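Local structure of ALDH21) (Physcomitrella patens subsp. patens, 5MZ5) at the interface of chains A and B. The protein oxidises succinic semialdehyde to succinate, using NADP(+) as the electron acceptor, as a member of the aldehyde dehydrogenase family. Residues are numbered along the deposited sequence; one frame, centred on the assembly and turned at random. Chains: chain A/B, ALDH21).

Contact 1: the interface of chains A and B. Residues chain A 174, 504-506; chain B 464-465, 479-480.
A:Val506 meets B:Gly464, B:Gly465 and B:Pro480 where the C-terminal strand 502-510 of one subunit is laid beside strand 465-468 of the other, a worked example of subunit pairing by extending a sheet. A:Val506 and B:Gly465 form a parallel beta bridge, and the amide N of A:Val506 donates to the carbonyl O of B:Gly464 at 3.0 Å. The N-H points nearly straight at its acceptor (161° at H), although the donor is tilted from the carbonyl plane. Neither glycine, B:Gly464 just before the strand or B:Gly465 at its start, carries a side chain, so backbone can come close to backbone.

The tight half is built on the side chains of A:Val506 and A:Thr504 and the B:Pro480 ring. Methyl CG1 of A:Val506 sits between its own backbone N and carbonyl carbon (chi1 59°), a rotamer that aims it into the angle between the carbonyls of B:Pro480 and B:Gly464; it lies 3.6 Å from B:Pro480 O. On the same strand, the side chain of A:Thr504 crosses that of B:Pro480 at about a right angle, with its CG2 3.9 Å from B:Pro480 CG. Ring atom CG also approaches A:Val506 CB at 4.0 Å, so the pyrrolidine fills the step between two side chains on one side of the strand. If an alanine replaced B:Pro480, CB could still meet A:Thr504, but without CG and CD a gap would probably open against A:Val506 and the loop would be likely to gain freedom to turn.

Towards the margins much less surface is hidden than at A:Val506 and B:Pro480. A:Val174, on the neighbouring strand 170-178, buries little, and its CG1 stands 4.2 Å from B:Pro480 CG. B:Gln479 likewise gives a glancing touch, with its amide NE2 4.1 Å from A:Val506 CG1. A:Lys505 points the opposite way from its neighbours and also buries little; just the start of its aliphatic chain passes beside B:Gly464, with CG 3.8 Å from the carbonyl O.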
# COMPACT_ATOMS: atom_id res chain seq x y z
N VAL A 174 -2.94 -12.01 -5.41
CA VAL A 174 -3.47 -11.08 -6.41
C VAL A 174 -2.28 -10.52 -7.18
O VAL A 174 -1.39 -9.93 -6.58
CB VAL A 174 -4.33 -9.96 -5.78
CG1 VAL A 174 -4.94 -9.07 -6.87
CG2 VAL A 174 -5.43 -10.54 -4.90
N THR A 504 -6.15 -7.42 -13.32
CA THR A 504 -6.06 -8.11 -12.04
C THR A 504 -6.43 -9.60 -12.21
O THR A 504 -7.43 -9.91 -12.86
CB THR A 504 -6.98 -7.42 -11.01
OG1 THR A 504 -6.49 -6.10 -10.81
CG2 THR A 504 -7.01 -8.15 -9.66
N LYS A 505 -5.63 -10.49 -11.62
CA LYS A 505 -5.90 -11.93 -11.59
C LYS A 505 -5.64 -12.42 -10.18
O LYS A 505 -4.60 -12.11 -9.61
CB LYS A 505 -5.07 -12.72 -12.61
CG LYS A 505 -5.57 -14.16 -12.86
CD LYS A 505 -4.61 -14.98 -13.74
CE LYS A 505 -4.30 -14.34 -15.10
NZ LYS A 505 -3.44 -15.21 -15.96
N VAL A 506 -6.58 -13.18 -9.62
CA VAL A 506 -6.40 -13.75 -8.27
C VAL A 506 -6.24 -15.28 -8.35
O VAL A 506 -6.94 -15.94 -9.10
CB VAL A 506 -7.51 -13.31 -7.27
CG1 VAL A 506 -8.93 -13.71 -7.75
CG2 VAL A 506 -7.23 -13.81 -5.83
N GLY B 464 -10.05 -13.90 -14.76
CA GLY B 464 -9.89 -13.00 -13.63
C GLY B 464 -9.52 -13.73 -12.33
O GLY B 464 -8.91 -13.16 -11.43
N GLY B 465 -9.92 -14.98 -12.22
CA GLY B 465 -9.67 -15.79 -11.03
C GLY B 465 -9.37 -17.24 -11.32
O GLY B 465 -10.11 -17.89 -12.05
N GLN B 479 -12.83 -11.09 -2.55
CA GLN B 479 -11.86 -11.31 -3.62
C GLN B 479 -12.15 -10.43 -4.85
O GLN B 479 -13.33 -10.12 -5.08
CB GLN B 479 -11.85 -12.80 -4.02
CG GLN B 479 -12.87 -13.19 -5.12
CD GLN B 479 -12.86 -14.65 -5.47
OE1 GLN B 479 -13.03 -15.53 -4.63
NE2 GLN B 479 -12.68 -14.95 -6.73
N PRO B 480 -11.13 -10.02 -5.66
CA PRO B 480 -11.45 -9.28 -6.92
C PRO B 480 -12.11 -10.27 -7.89
O PRO B 480 -11.52 -11.28 -8.27
CB PRO B 480 -10.09 -8.77 -7.41
CG PRO B 480 -9.09 -9.70 -6.81
CD PRO B 480 -9.68 -10.29 -5.54

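Contact 2: the interface of chains A and B. Residues chain A 476, 478-480, 496; chain B 159, 161, 163, 167.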
# COMPACT_ATOMS: atom_id res chain seq x y z
N VAL A 476 3.30 17.55 -12.61
CA VAL A 476 4.47 16.74 -12.30
C VAL A 476 4.19 15.42 -13.03
O VAL A 476 3.10 14.87 -12.93
CB VAL A 476 4.73 16.56 -10.78
CG1 VAL A 476 6.01 15.73 -10.55
CG2 VAL A 476 4.86 17.91 -10.09
N SER A 478 4.80 12.46 -12.47
CA SER A 478 4.46 11.32 -11.61
C SER A 478 3.07 11.45 -10.95
O SER A 478 2.59 10.49 -10.35
CB SER A 478 5.54 11.11 -10.55
OG SER A 478 5.60 12.22 -9.67
N GLN A 479 2.46 12.65 -11.02
CA GLN A 479 1.17 12.90 -10.38
C GLN A 479 0.01 12.20 -11.12
O GLN A 479 0.11 12.02 -12.34
CB GLN A 479 0.91 14.41 -10.29
CG GLN A 479 0.13 15.00 -11.47
CD GLN A 479 -0.04 16.48 -11.40
OE1 GLN A 479 0.92 17.22 -11.12
NE2 GLN A 479 -1.25 16.95 -11.66
N PRO A 480 -1.13 11.85 -10.44
CA PRO A 480 -2.29 11.35 -11.21
C PRO A 480 -2.89 12.54 -11.97
O PRO A 480 -3.29 13.54 -11.36
CB PRO A 480 -3.21 10.76 -10.15
CG PRO A 480 -2.85 11.48 -8.88
CD PRO A 480 -1.43 11.97 -8.99
N TYR A 496 -0.18 5.51 -12.67
CA TYR A 496 -1.64 5.47 -12.90
C TYR A 496 -1.96 4.99 -14.31
O TYR A 496 -2.89 4.20 -14.47
CB TYR A 496 -2.28 6.85 -12.60
CG TYR A 496 -1.85 7.40 -11.26
CD1 TYR A 496 -0.71 8.19 -11.14
CD2 TYR A 496 -2.55 7.08 -10.09
CE1 TYR A 496 -0.27 8.65 -9.89
CE2 TYR A 496 -2.12 7.53 -8.84
CZ TYR A 496 -1.00 8.34 -8.76
OH TYR A 496 -0.61 8.81 -7.53
N ILE B 159 2.25 12.13 -1.22
CA ILE B 159 3.26 11.84 -2.21
C ILE B 159 4.30 12.95 -2.34
O ILE B 159 3.94 14.12 -2.42
CB ILE B 159 2.66 11.43 -3.61
CG1 ILE B 159 1.82 12.55 -4.27
CG2 ILE B 159 1.87 10.12 -3.51
CD1 ILE B 159 1.45 12.32 -5.79
N LEU B 161 6.56 15.18 -4.59
CA LEU B 161 6.43 15.52 -6.00
C LEU B 161 7.71 16.15 -6.56
O LEU B 161 7.81 16.40 -7.76
CB LEU B 161 5.16 16.34 -6.27
CG LEU B 161 3.83 15.56 -6.27
CD1 LEU B 161 2.66 16.50 -6.41
CD2 LEU B 161 3.79 14.49 -7.41
N ILE B 163 10.53 15.10 -7.66
CA ILE B 163 11.20 13.96 -8.31
C ILE B 163 12.40 14.39 -9.17
O ILE B 163 13.20 13.54 -9.57
CB ILE B 163 10.19 13.08 -9.11
CG1 ILE B 163 9.51 13.88 -10.27
CG2 ILE B 163 9.17 12.44 -8.16
CD1 ILE B 163 8.85 13.05 -11.43
N ASN B 167 10.93 20.35 -10.21
CA ASN B 167 9.80 20.08 -9.32
C ASN B 167 10.10 20.34 -7.84
O ASN B 167 9.35 19.90 -6.99
CB ASN B 167 9.29 18.67 -9.54
CG ASN B 167 8.82 18.43 -10.95
OD1 ASN B 167 7.97 19.15 -11.48
ND2 ASN B 167 9.38 17.43 -11.58
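A:Val476 lays both its methyls over one face of the B:Asn167 side-chain amide, the two groups crossing obliquely. CG2 lies 3.6 Å from the amide oxygen OD1, while CG1, anti to the backbone N (chi1 -178°), stands over the middle of the group, 3.9 Å from CG. The same CG1 is 3.4 Å from the backbone O of B:Leu161, which makes this valine the wedge between the end of strand 156-160 and the short 3-10 helix 165-167.

B:Leu161 answers from the other subunit by pushing one branch forward. Its CD2 enters the bend of the chain A loop, touching A:Val476 CG1, A:Ser478 OG (3.7 Å) and A:Gln479 CB. B:Ile163 flanks it, and its terminal methyl CD1 comes to 3.9 Å from A:Ser478 CB. Apolar branches of one subunit thus close round a turn of the other, which may help hold the loop in shape.

Farther along, B:Ile159 makes a looser approach to A:Pro480. That proline is backed within its own chain by A:Tyr496: its CB lies over the middle of the phenol ring face, 3.4 Å above the ring plane. The loop is also braced from within: the extended side chain of A:Gln479 brings OE1 to where it accepts a hydrogen bond from the backbone N of A:Val476 at 2.8 Å, almost straight at the hydrogen (178°), with the donor above the amide plane.

The centres of the C-alpha atoms of contact 1 and contact 2 are about 28 Å apart, but the two use the same loop from opposite copies: Gln479 and Pro480 belong to chain B in contact 1 and to chain A in contact 2. By two-fold symmetry, each loop therefore meets both the partner's C-terminal strand 502-510 and its 159-167 segment. The loop lies between Arg475 and Tyr481, which bind succinate, and contact 2 is centred about 13 Å from A:Glu285, the predicted catalytic glutamate. Pairing of subunits, typical of this family, may thus help to shape the substrate pocket as well as hold the assembly together.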